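Local coordinates for protein halogenase PltM (Pseudomonas fluorescens, PDB 6BZN) that halogenates phenolic substrates, accepting chloride, bromide or iodide, and is a FAD-binding flavoprotein of the tryptophan halogenase family, at residues A342-L354 / V393-F407. Residues are numbered along the deposited sequence; the frame is centred on the assembly and turned at random.
Sequences ATGFIDPLFSRGL and VATNDQLVSCSYEAF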
loop_
_atom_site.group_PDB
_atom_site.type_symbol
_atom_site.label_atom_id
_atom_site.label_comp_id
_atom_site.label_asym_id
_atom_site.label_seq_id
_atom_site.Cartn_x
_atom_site.Cartn_y
_atom_site.Cartn_z
ATOM N N ALA A 342 3.072 10.037 -5.849
ATOM C CA ALA A 342 3.749 10.935 -6.771
ATOM C C ALA A 342 5.284 10.812 -6.703
ATOM O O ALA A 342 5.965 11.231 -7.632
ATOM C CB ALA A 342 3.318 12.365 -6.511
ATOM N N THR A 343 5.809 10.261 -5.607
ATOM C CA THR A 343 7.247 10.160 -5.344
ATOM C C THR A 343 7.842 8.839 -5.769
ATOM O O THR A 343 8.883 8.795 -6.441
ATOM C CB THR A 343 7.512 10.314 -3.824
ATOM O OG1 THR A 343 6.950 11.550 -3.383
ATOM C CG2 THR A 343 8.979 10.317 -3.510
ATOM N N GLY A 344 7.204 7.752 -5.342
ATOM C CA GLY A 344 7.719 6.434 -5.622
ATOM C C GLY A 344 6.692 5.346 -5.448
ATOM O O GLY A 344 5.781 5.481 -4.636
ATOM N N PHE A 345 6.822 4.286 -6.236
ATOM C CA PHE A 345 5.995 3.092 -6.081
ATOM C C PHE A 345 6.807 1.867 -6.428
ATOM O O PHE A 345 7.622 1.920 -7.325
ATOM C CB PHE A 345 4.774 3.150 -6.987
ATOM C CG PHE A 345 3.793 2.039 -6.728
ATOM C CD1 PHE A 345 2.969 2.091 -5.616
ATOM C CD2 PHE A 345 3.705 0.949 -7.576
ATOM C CE1 PHE A 345 2.059 1.071 -5.357
ATOM C CE2 PHE A 345 2.792 -0.067 -7.336
ATOM C CZ PHE A 345 1.962 -0.000 -6.221
ATOM N N ILE A 346 6.570 0.756 -5.728
ATOM C CA ILE A 346 7.338 -0.461 -5.972
ATOM C C ILE A 346 6.467 -1.565 -6.551
ATOM O O ILE A 346 6.705 -2.016 -7.668
ATOM C CB ILE A 346 8.063 -0.920 -4.688
ATOM C CG1 ILE A 346 9.041 0.170 -4.194
ATOM C CG2 ILE A 346 8.794 -2.231 -4.922
ATOM C CD1 ILE A 346 10.136 0.589 -5.168
ATOM N N ASP A 347 5.463 -2.011 -5.808
ATOM C CA ASP A 347 4.663 -3.150 -6.252
ATOM C C ASP A 347 3.417 -3.263 -5.384
ATOM O O ASP A 347 3.425 -2.810 -4.252
ATOM C CB ASP A 347 5.511 -4.436 -6.143
ATOM C CG ASP A 347 4.985 -5.599 -6.991
ATOM O OD1 ASP A 347 4.111 -6.331 -6.478
ATOM O OD2 ASP A 347 5.479 -5.817 -8.143
ATOM N N PRO A 348 2.340 -3.860 -5.913
ATOM C CA PRO A 348 1.204 -4.152 -5.037
ATOM C C PRO A 348 1.508 -5.136 -3.901
ATOM O O PRO A 348 0.762 -5.169 -2.908
ATOM C CB PRO A 348 0.165 -4.749 -5.982
ATOM C CG PRO A 348 0.922 -5.131 -7.224
ATOM C CD PRO A 348 2.018 -4.120 -7.328
ATOM N N LEU A 349 2.579 -5.916 -4.038
ATOM C CA LEU A 349 2.901 -6.977 -3.087
ATOM C C LEU A 349 3.128 -6.438 -1.688
ATOM O O LEU A 349 4.014 -5.620 -1.463
ATOM C CB LEU A 349 4.142 -7.754 -3.528
ATOM C CG LEU A 349 4.491 -8.951 -2.639
ATOM C CD1 LEU A 349 3.450 -10.044 -2.791
ATOM C CD2 LEU A 349 5.882 -9.485 -2.932
ATOM N N PHE A 350 2.322 -6.926 -0.753
ATOM C CA PHE A 350 2.301 -6.489 0.657
ATOM C C PHE A 350 1.608 -5.163 0.903
ATOM O O PHE A 350 1.556 -4.716 2.051
ATOM C CB PHE A 350 3.691 -6.476 1.320
ATOM C CG PHE A 350 4.347 -7.816 1.385
ATOM C CD1 PHE A 350 3.741 -8.852 2.078
ATOM C CD2 PHE A 350 5.564 -8.041 0.787
ATOM C CE1 PHE A 350 4.325 -10.100 2.167
ATOM C CE2 PHE A 350 6.160 -9.287 0.869
ATOM C CZ PHE A 350 5.542 -10.318 1.560
ATOM N N SER A 351 1.080 -4.529 -0.149
ATOM C CA SER A 351 0.237 -3.361 -0.015
ATOM C C SER A 351 0.880 -2.248 0.845
ATOM O O SER A 351 0.246 -1.634 1.693
ATOM C CB SER A 351 -1.156 -3.800 0.479
ATOM O OG SER A 351 -2.119 -2.850 0.095
ATOM N N ARG A 352 2.161 -1.984 0.591
ATOM C CA ARG A 352 2.894 -0.966 1.336
ATOM C C ARG A 352 2.550 0.472 0.899
ATOM O O ARG A 352 2.720 1.402 1.683
ATOM C CB ARG A 352 4.413 -1.187 1.231
ATOM C CG ARG A 352 4.894 -2.561 1.696
ATOM C CD ARG A 352 4.428 -2.945 3.098
ATOM N NE ARG A 352 4.923 -2.014 4.112
ATOM C CZ ARG A 352 4.769 -2.152 5.428
ATOM N NH1 ARG A 352 4.114 -3.201 5.944
ATOM N NH2 ARG A 352 5.278 -1.221 6.236
ATOM N N GLY A 353 2.045 0.638 -0.322
ATOM C CA GLY A 353 1.698 1.969 -0.850
ATOM C C GLY A 353 0.735 2.757 0.024
ATOM O O GLY A 353 0.998 3.911 0.365
ATOM N N LEU A 354 -0.377 2.132 0.408
ATOM C CA LEU A 354 -1.344 2.785 1.286
ATOM C C LEU A 354 -0.744 3.177 2.630
ATOM O O LEU A 354 -1.064 4.235 3.181
ATOM C CB LEU A 354 -2.561 1.884 1.539
ATOM C CG LEU A 354 -3.550 1.805 0.385
ATOM C CD1 LEU A 354 -4.512 0.652 0.647
ATOM C CD2 LEU A 354 -4.294 3.116 0.189
ATOM N N VAL A 393 10.198 4.002 0.390
ATOM C CA VAL A 393 10.286 3.470 -0.964
ATOM C C VAL A 393 11.508 2.541 -1.096
ATOM O O VAL A 393 11.416 1.456 -1.688
ATOM C CB VAL A 393 10.304 4.614 -2.010
ATOM C CG1 VAL A 393 10.583 4.082 -3.409
ATOM C CG2 VAL A 393 8.959 5.351 -1.993
ATOM N N ALA A 394 12.634 2.955 -0.518
ATOM C CA ALA A 394 13.842 2.121 -0.519
ATOM C C ALA A 394 13.602 0.791 0.220
ATOM O O ALA A 394 13.922 -0.272 -0.296
ATOM C CB ALA A 394 15.006 2.863 0.103
ATOM N N THR A 395 13.000 0.861 1.401
ATOM C CA THR A 395 12.671 -0.352 2.159
ATOM C C THR A 395 11.704 -1.229 1.386
ATOM O O THR A 395 11.882 -2.434 1.312
ATOM C CB THR A 395 12.087 -0.010 3.537
ATOM O OG1 THR A 395 13.097 0.639 4.306
ATOM C CG2 THR A 395 11.632 -1.279 4.293
ATOM N N ASN A 396 10.689 -0.606 0.799
ATOM C CA ASN A 396 9.683 -1.300 0.007
ATOM C C ASN A 396 10.353 -2.033 -1.177
ATOM O O ASN A 396 10.025 -3.185 -1.471
ATOM C CB ASN A 396 8.639 -0.257 -0.445
ATOM C CG ASN A 396 7.338 -0.839 -0.989
ATOM O OD1 ASN A 396 7.140 -2.061 -1.142
ATOM N ND2 ASN A 396 6.414 0.068 -1.272
ATOM N N ASP A 397 11.337 -1.375 -1.804
ATOM C CA ASP A 397 12.092 -1.967 -2.928
ATOM C C ASP A 397 12.873 -3.218 -2.496
ATOM O O ASP A 397 12.864 -4.221 -3.216
ATOM C CB ASP A 397 13.047 -0.937 -3.511
ATOM C CG ASP A 397 13.685 -1.383 -4.826
ATOM O OD1 ASP A 397 13.028 -2.049 -5.655
ATOM O OD2 ASP A 397 14.858 -1.008 -5.049
ATOM N N GLN A 398 13.544 -3.165 -1.342
ATOM C CA GLN A 398 14.261 -4.347 -0.836
ATOM C C GLN A 398 13.278 -5.448 -0.455
ATOM O O GLN A 398 13.437 -6.602 -0.881
ATOM C CB GLN A 398 15.180 -4.005 0.341
ATOM C CG GLN A 398 16.493 -3.326 -0.049
ATOM C CD GLN A 398 17.420 -4.221 -0.871
ATOM O OE1 GLN A 398 17.782 -5.326 -0.449
ATOM N NE2 GLN A 398 17.804 -3.751 -2.057
ATOM N N LEU A 399 12.232 -5.089 0.289
ATOM C CA LEU A 399 11.230 -6.081 0.676
ATOM C C LEU A 399 10.680 -6.842 -0.526
ATOM O O LEU A 399 10.639 -8.080 -0.520
ATOM C CB LEU A 399 10.088 -5.426 1.448
ATOM C CG LEU A 399 8.851 -6.283 1.735
ATOM C CD1 LEU A 399 9.188 -7.419 2.695
ATOM C CD2 LEU A 399 7.714 -5.435 2.267
ATOM N N VAL A 400 10.296 -6.105 -1.559
ATOM C CA VAL A 400 9.591 -6.682 -2.681
ATOM C C VAL A 400 10.558 -7.434 -3.591
ATOM O O VAL A 400 10.264 -8.554 -3.982
ATOM C CB VAL A 400 8.773 -5.625 -3.464
ATOM C CG1 VAL A 400 8.292 -6.180 -4.796
ATOM C CG2 VAL A 400 7.588 -5.167 -2.629
ATOM N N SER A 401 11.697 -6.839 -3.922
ATOM C CA SER A 401 12.672 -7.518 -4.774
ATOM C C SER A 401 13.112 -8.845 -4.149
ATOM O O SER A 401 13.152 -9.876 -4.822
ATOM C CB SER A 401 13.882 -6.631 -5.084
ATOM O OG SER A 401 14.592 -6.261 -3.911
ATOM N N CYS A 402 13.413 -8.835 -2.855
ATOM C CA CYS A 402 13.798 -10.083 -2.169
ATOM C C CYS A 402 12.641 -11.099 -2.136
ATOM O O CYS A 402 12.879 -12.302 -2.236
ATOM C CB CYS A 402 14.333 -9.788 -0.770
ATOM S SG CYS A 402 15.897 -8.866 -0.812
ATOM N N SER A 403 11.399 -10.622 -2.023
ATOM C CA SER A 403 10.239 -11.495 -2.068
ATOM C C SER A 403 10.083 -12.188 -3.421
ATOM O O SER A 403 9.822 -13.383 -3.476
ATOM C CB SER A 403 8.963 -10.720 -1.744
ATOM O OG SER A 403 8.994 -10.229 -0.423
ATOM N N TYR A 404 10.227 -11.432 -4.506
ATOM C CA TYR A 404 10.129 -12.020 -5.842
ATOM C C TYR A 404 11.188 -13.136 -6.048
ATOM O O TYR A 404 10.930 -14.100 -6.744
ATOM C CB TYR A 404 10.259 -10.958 -6.931
ATOM C CG TYR A 404 8.961 -10.304 -7.384
ATOM C CD1 TYR A 404 8.406 -9.239 -6.688
ATOM C CD2 TYR A 404 8.303 -10.732 -8.540
ATOM C CE1 TYR A 404 7.241 -8.620 -7.131
ATOM C CE2 TYR A 404 7.141 -10.116 -8.978
ATOM C CZ TYR A 404 6.611 -9.052 -8.275
ATOM O OH TYR A 404 5.452 -8.425 -8.729
ATOM N N GLU A 405 12.368 -12.995 -5.448
ATOM C CA GLU A 405 13.374 -14.065 -5.509
ATOM C C GLU A 405 12.923 -15.268 -4.674
ATOM O O GLU A 405 13.088 -16.414 -5.091
ATOM C CB GLU A 405 14.729 -13.562 -5.029
ATOM C CG GLU A 405 15.857 -14.585 -5.108
ATOM C CD GLU A 405 16.214 -15.015 -6.523
ATOM O OE1 GLU A 405 15.926 -14.285 -7.501
ATOM O OE2 GLU A 405 16.813 -16.104 -6.648
ATOM N N ALA A 406 12.345 -15.002 -3.505
ATOM C CA ALA A 406 11.805 -16.058 -2.657
ATOM C C ALA A 406 10.626 -16.819 -3.281
ATOM O O ALA A 406 10.316 -17.922 -2.822
ATOM C CB ALA A 406 11.401 -15.504 -1.304
ATOM N N PHE A 407 9.964 -16.249 -4.292
ATOM C CA PHE A 407 8.926 -16.970 -5.029
ATOM C C PHE A 407 9.416 -18.256 -5.716
ATOM O O PHE A 407 8.589 -19.058 -6.144
ATOM C CB PHE A 407 8.306 -16.119 -6.157
ATOM C CG PHE A 407 7.489 -14.912 -5.726
ATOM C CD1 PHE A 407 7.076 -14.679 -4.408
ATOM C CD2 PHE A 407 7.072 -14.019 -6.714
ATOM C CE1 PHE A 407 6.310 -13.546 -4.092
ATOM C CE2 PHE A 407 6.303 -12.908 -6.407
ATOM C CZ PHE A 407 5.928 -12.659 -5.095
HETATM O O HOH W 1 4.805 0.085 -3.448
#
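Tyr-404 gives its phenol OH to Asp-347 OD2 across 2.7 Å, the one direct hydrogen bond between loop 344-351 and helix 383-406. The hydroxyl meets the carboxylate on its syn side, 27° out of plane, and ring and carboxylate stand 78° apart. Asp-347 CB packs against Val-400 CG1 at 3.5 Å. Ile-346 lies across the helix: its CD1 touches Asp-397 CB at 3.7 Å. With CG1 beside the backbone N (chi1 -60°), CG2 is anti to it and meets Val-400 CB at 3.7 Å, the two side chains passing in opposite directions. Leu-349 CD2 touches Ser-403 CB at 3.5 Å and, from another direction, Phe-407 CZ. Phe-350 brings CD2 against Leu-399 CD2 and turns its edge to Ser-403 OG, in the ring plane 3.3 Å from CE2. Asn-396 ND2 lies against Arg-352 CB at 3.4 Å. A water, accepting from Ile-346 N and weakly from Asn-396 ND2, links loop to helix.

Asp-347 is held by two further bonds: OD1 uses its anti lone pair for Leu-349 N (2.9 Å), closing an Asx turn, and OD2 also bonds Thr-215 OG1. Replacing it with an alanine would probably leave the Tyr-404 hydroxyl without its acceptor and Leu-349 N without its side-chain acceptor, freeing the turn to shift. Farther out, Ser-403 OG bonds Leu-399 O and Trp-416, and Arg-352 pairs with Glu-69. A type II beta turn, Pro-348 to Ser-351, leads into helix 352-374; Ser-351, ending the turn, and Leu-354 in the helix belong to the FAD site of this flavin-dependent halogenase, here without flavin.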